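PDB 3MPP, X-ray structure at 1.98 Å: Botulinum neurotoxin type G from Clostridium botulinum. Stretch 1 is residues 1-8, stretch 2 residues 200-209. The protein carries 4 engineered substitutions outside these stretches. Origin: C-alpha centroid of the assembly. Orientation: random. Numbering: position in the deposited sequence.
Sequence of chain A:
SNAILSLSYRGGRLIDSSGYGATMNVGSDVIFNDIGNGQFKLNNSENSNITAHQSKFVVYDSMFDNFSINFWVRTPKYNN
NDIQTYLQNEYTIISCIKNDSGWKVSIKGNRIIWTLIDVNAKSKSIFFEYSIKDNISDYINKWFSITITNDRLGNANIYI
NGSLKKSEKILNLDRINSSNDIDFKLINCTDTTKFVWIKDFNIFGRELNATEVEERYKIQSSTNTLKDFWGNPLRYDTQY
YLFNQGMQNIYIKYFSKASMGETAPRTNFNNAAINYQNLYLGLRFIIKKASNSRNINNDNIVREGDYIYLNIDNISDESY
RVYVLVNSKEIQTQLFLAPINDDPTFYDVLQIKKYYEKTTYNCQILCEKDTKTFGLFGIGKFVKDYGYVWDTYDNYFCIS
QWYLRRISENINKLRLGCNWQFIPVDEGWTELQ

Stretch 1, residues 1-8: SNAILSLS
Stretch 2, residues 200-209: DFNIFGRELN

Two segments far apart in sequence can be joined by a few backbone hydrogen bonds, with side-chain packing on the faces so formed. The N-terminal stretch of this botulinum neurotoxin type G structure is an example. The strand that carries Leu5 to Ser8 runs against the strand of Asp200 to Phe204 at 169° between their N-to-C directions, nearly ideally antiparallel, with a closest approach of 4.6 Å between axes.

The strongest link is Ile203 N to Leu5 O, 2.7 Å with an angle of 168° at the hydrogen. Leu5 and Ile203 form a hydrogen-bonded pair, their CA atoms 5.0 Å apart, although the return bond from Leu5 N to Ile203 O is weak at 3.4 Å. One pair further along, Ser6 faces Asn202 in a non-hydrogen-bonded pair, CA to CA 4.4 Å. Beyond it Leu7 N donates to Phe201 O at 2.9 Å and 161°. The ladder is then extended by solvent: water 1 donates to Leu7 O at 2.9 Å and accepts from Phe201 N at 3.0 Å, so it bridges the two backbones. Between these bonds, CA-H...O contacts use the same carbonyls, with Asn202 CA 3.2 Å from Leu5 O and Ser6 CA 3.3 Å from Phe201 O.

Leu5, Ser6 and Leu7 are extended, with phi/psi of -157/137°, -145/122° and -87/129°, as are Phe201 (-78/128°), Asn202 (-140/141°), Ile203 (-114/137°) and Phe204 (-120/143°). Ile4, at -65/-33°, breaks this pattern and turns the chain through a corner; Ala3 before it is at -59/122°. Ile4 N lies 2.7 Å from Ile203 O, but the angle of 125° leaves this bond weak. Ala3 CA also approaches Ile203 O, at 3.2 Å, so three successive residues crowd one carbonyl.

Side chains alternate across the paired strands. Leu5 (t, chi2 p) and Ile203 (m, chi2 -91°) share one face, with Leu5 CB 3.8 Å from Ile203 CG1; Ser6 (p) and Asn202 (m) share the other. Leu5 CD2 also meets the edge of the Phe201 ring, 4.2 Å from Phe201 CE2, while Leu7 (m, chi2 t) places CG 4.3 Å from Phe201 CD2. Phe201 is t, with chi2 93°.

At the corner and before it in sequence, side chains still pack closely. Ile4 (m, chi2 t) sets CB 3.9 Å from Ile203 CG2 and extends CD1 to 3.3 Å from Gly205 CA; an ideal CB on Gly205 (-85/12°) would lie only 3.1 Å from that methyl, a tight fit. The contact buries Gly205 N without a partner. Phe204 (m, chi2 -86°) directs its CA-to-CB bond away, yet its ring returns to place CE1 3.8 Å from Ala3 CB. At the exposed end, Ser1 (t) is poorly ordered, so the very short 3.0 Å from its CB to Arg206 NH1, over one guanidinium face, is uncertain. Arg206 (-146/163°) is m, t, t with chi4 80°. Ser1 N lies 3.5 Å from Leu208 CD2.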

# COMPACT_ATOMS: atom_id res chain seq x y z
N SER A 1 6.10 -0.29 -25.23
CA SER A 1 6.04 0.91 -26.05
C SER A 1 5.00 1.90 -25.53
O SER A 1 5.15 2.46 -24.45
CB SER A 1 5.74 0.55 -27.51
OG SER A 1 5.78 1.69 -28.35
N ASN A 2 3.95 2.10 -26.32
CA ASN A 2 2.89 3.04 -25.98
C ASN A 2 1.61 2.32 -25.58
O ASN A 2 1.22 1.34 -26.22
CB ASN A 2 2.63 3.98 -27.15
CG ASN A 2 1.86 5.22 -26.75
OD1 ASN A 2 1.61 5.45 -25.56
ND2 ASN A 2 1.48 6.03 -27.73
N ALA A 3 0.95 2.80 -24.54
CA ALA A 3 -0.27 2.17 -24.04
C ALA A 3 -1.36 2.09 -25.10
O ALA A 3 -1.78 3.11 -25.65
CB ALA A 3 -0.77 2.89 -22.80
N ILE A 4 -1.82 0.87 -25.38
CA ILE A 4 -2.99 0.63 -26.22
C ILE A 4 -4.25 1.18 -25.56
O ILE A 4 -5.18 1.63 -26.23
CB ILE A 4 -3.21 -0.88 -26.43
CG1 ILE A 4 -2.22 -1.44 -27.44
CG2 ILE A 4 -4.63 -1.15 -26.87
CD1 ILE A 4 -2.45 -2.91 -27.72
N LEU A 5 -4.28 1.12 -24.23
CA LEU A 5 -5.45 1.53 -23.47
C LEU A 5 -5.00 1.90 -22.06
O LEU A 5 -4.16 1.21 -21.48
CB LEU A 5 -6.47 0.38 -23.42
CG LEU A 5 -7.62 0.47 -22.40
CD1 LEU A 5 -8.60 1.58 -22.78
CD2 LEU A 5 -8.35 -0.85 -22.28
N SER A 6 -5.53 3.00 -21.54
CA SER A 6 -5.22 3.40 -20.17
C SER A 6 -6.45 4.03 -19.53
O SER A 6 -7.00 5.01 -20.05
CB SER A 6 -4.05 4.38 -20.13
OG SER A 6 -4.41 5.64 -20.66
N LEU A 7 -6.90 3.47 -18.42
CA LEU A 7 -8.08 3.99 -17.75
C LEU A 7 -7.68 5.10 -16.79
O LEU A 7 -6.78 4.94 -15.97
CB LEU A 7 -8.84 2.89 -17.01
CG LEU A 7 -9.44 1.77 -17.88
CD1 LEU A 7 -10.34 0.83 -17.08
CD2 LEU A 7 -10.19 2.36 -19.05
N SER A 8 -8.35 6.24 -16.91
CA SER A 8 -8.18 7.32 -15.95
C SER A 8 -9.55 7.85 -15.58
O SER A 8 -10.45 7.91 -16.41
CB SER A 8 -7.33 8.45 -16.53
OG SER A 8 -6.05 7.97 -16.90
N ASP A 200 -4.73 2.63 -12.11
CA ASP A 200 -3.68 2.65 -13.13
C ASP A 200 -3.75 1.46 -14.08
O ASP A 200 -2.73 0.83 -14.33
CB ASP A 200 -2.30 2.69 -12.48
CG ASP A 200 -2.06 3.95 -11.67
OD1 ASP A 200 -2.66 5.00 -12.01
OD2 ASP A 200 -1.27 3.90 -10.71
N PHE A 201 -4.93 1.15 -14.60
CA PHE A 201 -5.01 0.04 -15.55
C PHE A 201 -4.51 0.47 -16.93
O PHE A 201 -4.95 1.48 -17.48
CB PHE A 201 -6.41 -0.56 -15.65
CG PHE A 201 -6.48 -1.74 -16.58
CD1 PHE A 201 -6.32 -3.03 -16.10
CD2 PHE A 201 -6.66 -1.56 -17.95
CE1 PHE A 201 -6.36 -4.12 -16.96
CE2 PHE A 201 -6.70 -2.64 -18.80
CZ PHE A 201 -6.55 -3.92 -18.31
N ASN A 202 -3.57 -0.31 -17.47
CA ASN A 202 -2.94 -0.03 -18.75
C ASN A 202 -2.76 -1.29 -19.57
O ASN A 202 -2.40 -2.34 -19.03
CB ASN A 202 -1.55 0.58 -18.55
CG ASN A 202 -1.60 1.98 -18.00
OD1 ASN A 202 -1.40 2.19 -16.80
ND2 ASN A 202 -1.84 2.95 -18.87
N ILE A 203 -2.98 -1.17 -20.88
CA ILE A 203 -2.66 -2.23 -21.82
C ILE A 203 -1.54 -1.77 -22.73
O ILE A 203 -1.56 -0.64 -23.21
CB ILE A 203 -3.85 -2.51 -22.74
CG1 ILE A 203 -5.11 -2.80 -21.93
CG2 ILE A 203 -3.53 -3.67 -23.68
CD1 ILE A 203 -5.31 -4.25 -21.62
N PHE A 204 -0.57 -2.65 -22.99
CA PHE A 204 0.49 -2.35 -23.95
C PHE A 204 0.52 -3.35 -25.10
O PHE A 204 0.27 -4.54 -24.89
CB PHE A 204 1.86 -2.29 -23.27
CG PHE A 204 1.98 -1.18 -22.27
CD1 PHE A 204 2.36 0.09 -22.67
CD2 PHE A 204 1.70 -1.40 -20.93
CE1 PHE A 204 2.47 1.12 -21.75
CE2 PHE A 204 1.81 -0.38 -20.01
CZ PHE A 204 2.20 0.89 -20.42
N GLY A 205 0.81 -2.87 -26.30
CA GLY A 205 0.78 -3.70 -27.49
C GLY A 205 2.05 -4.48 -27.72
O GLY A 205 2.26 -5.04 -28.80
N ARG A 206 2.92 -4.51 -26.71
CA ARG A 206 4.18 -5.23 -26.82
C ARG A 206 4.56 -5.83 -25.48
O ARG A 206 4.02 -5.45 -24.44
CB ARG A 206 5.28 -4.29 -27.32
CG ARG A 206 5.03 -3.78 -28.73
CD ARG A 206 5.82 -2.52 -29.03
NE ARG A 206 5.29 -1.83 -30.20
CZ ARG A 206 4.23 -1.04 -30.18
NH1 ARG A 206 3.57 -0.84 -29.04
NH2 ARG A 206 3.81 -0.45 -31.29
N GLU A 207 5.49 -6.78 -25.50
CA GLU A 207 6.03 -7.34 -24.27
C GLU A 207 7.07 -6.39 -23.68
O GLU A 207 8.16 -6.23 -24.24
CB GLU A 207 6.67 -8.71 -24.53
CG GLU A 207 7.41 -9.28 -23.32
CD GLU A 207 8.39 -10.39 -23.69
OE1 GLU A 207 8.57 -10.64 -24.90
OE2 GLU A 207 8.98 -11.00 -22.78
N LEU A 208 6.72 -5.74 -22.58
CA LEU A 208 7.66 -4.87 -21.88
C LEU A 208 8.74 -5.72 -21.24
O LEU A 208 8.46 -6.77 -20.67
CB LEU A 208 6.94 -4.04 -20.81
CG LEU A 208 5.89 -3.02 -21.25
CD1 LEU A 208 5.27 -2.32 -20.05
CD2 LEU A 208 6.48 -2.01 -22.22
N ASN A 209 9.99 -5.27 -21.35
CA ASN A 209 11.11 -5.98 -20.73
C ASN A 209 11.31 -5.58 -19.26
O ASN A 209 10.76 -4.57 -18.81
CB ASN A 209 12.40 -5.78 -21.53
CG ASN A 209 12.78 -4.31 -21.69
OD1 ASN A 209 12.64 -3.51 -20.77
ND2 ASN A 209 13.28 -3.96 -22.88
O HOH W 1 -7.31 2.87 -14.02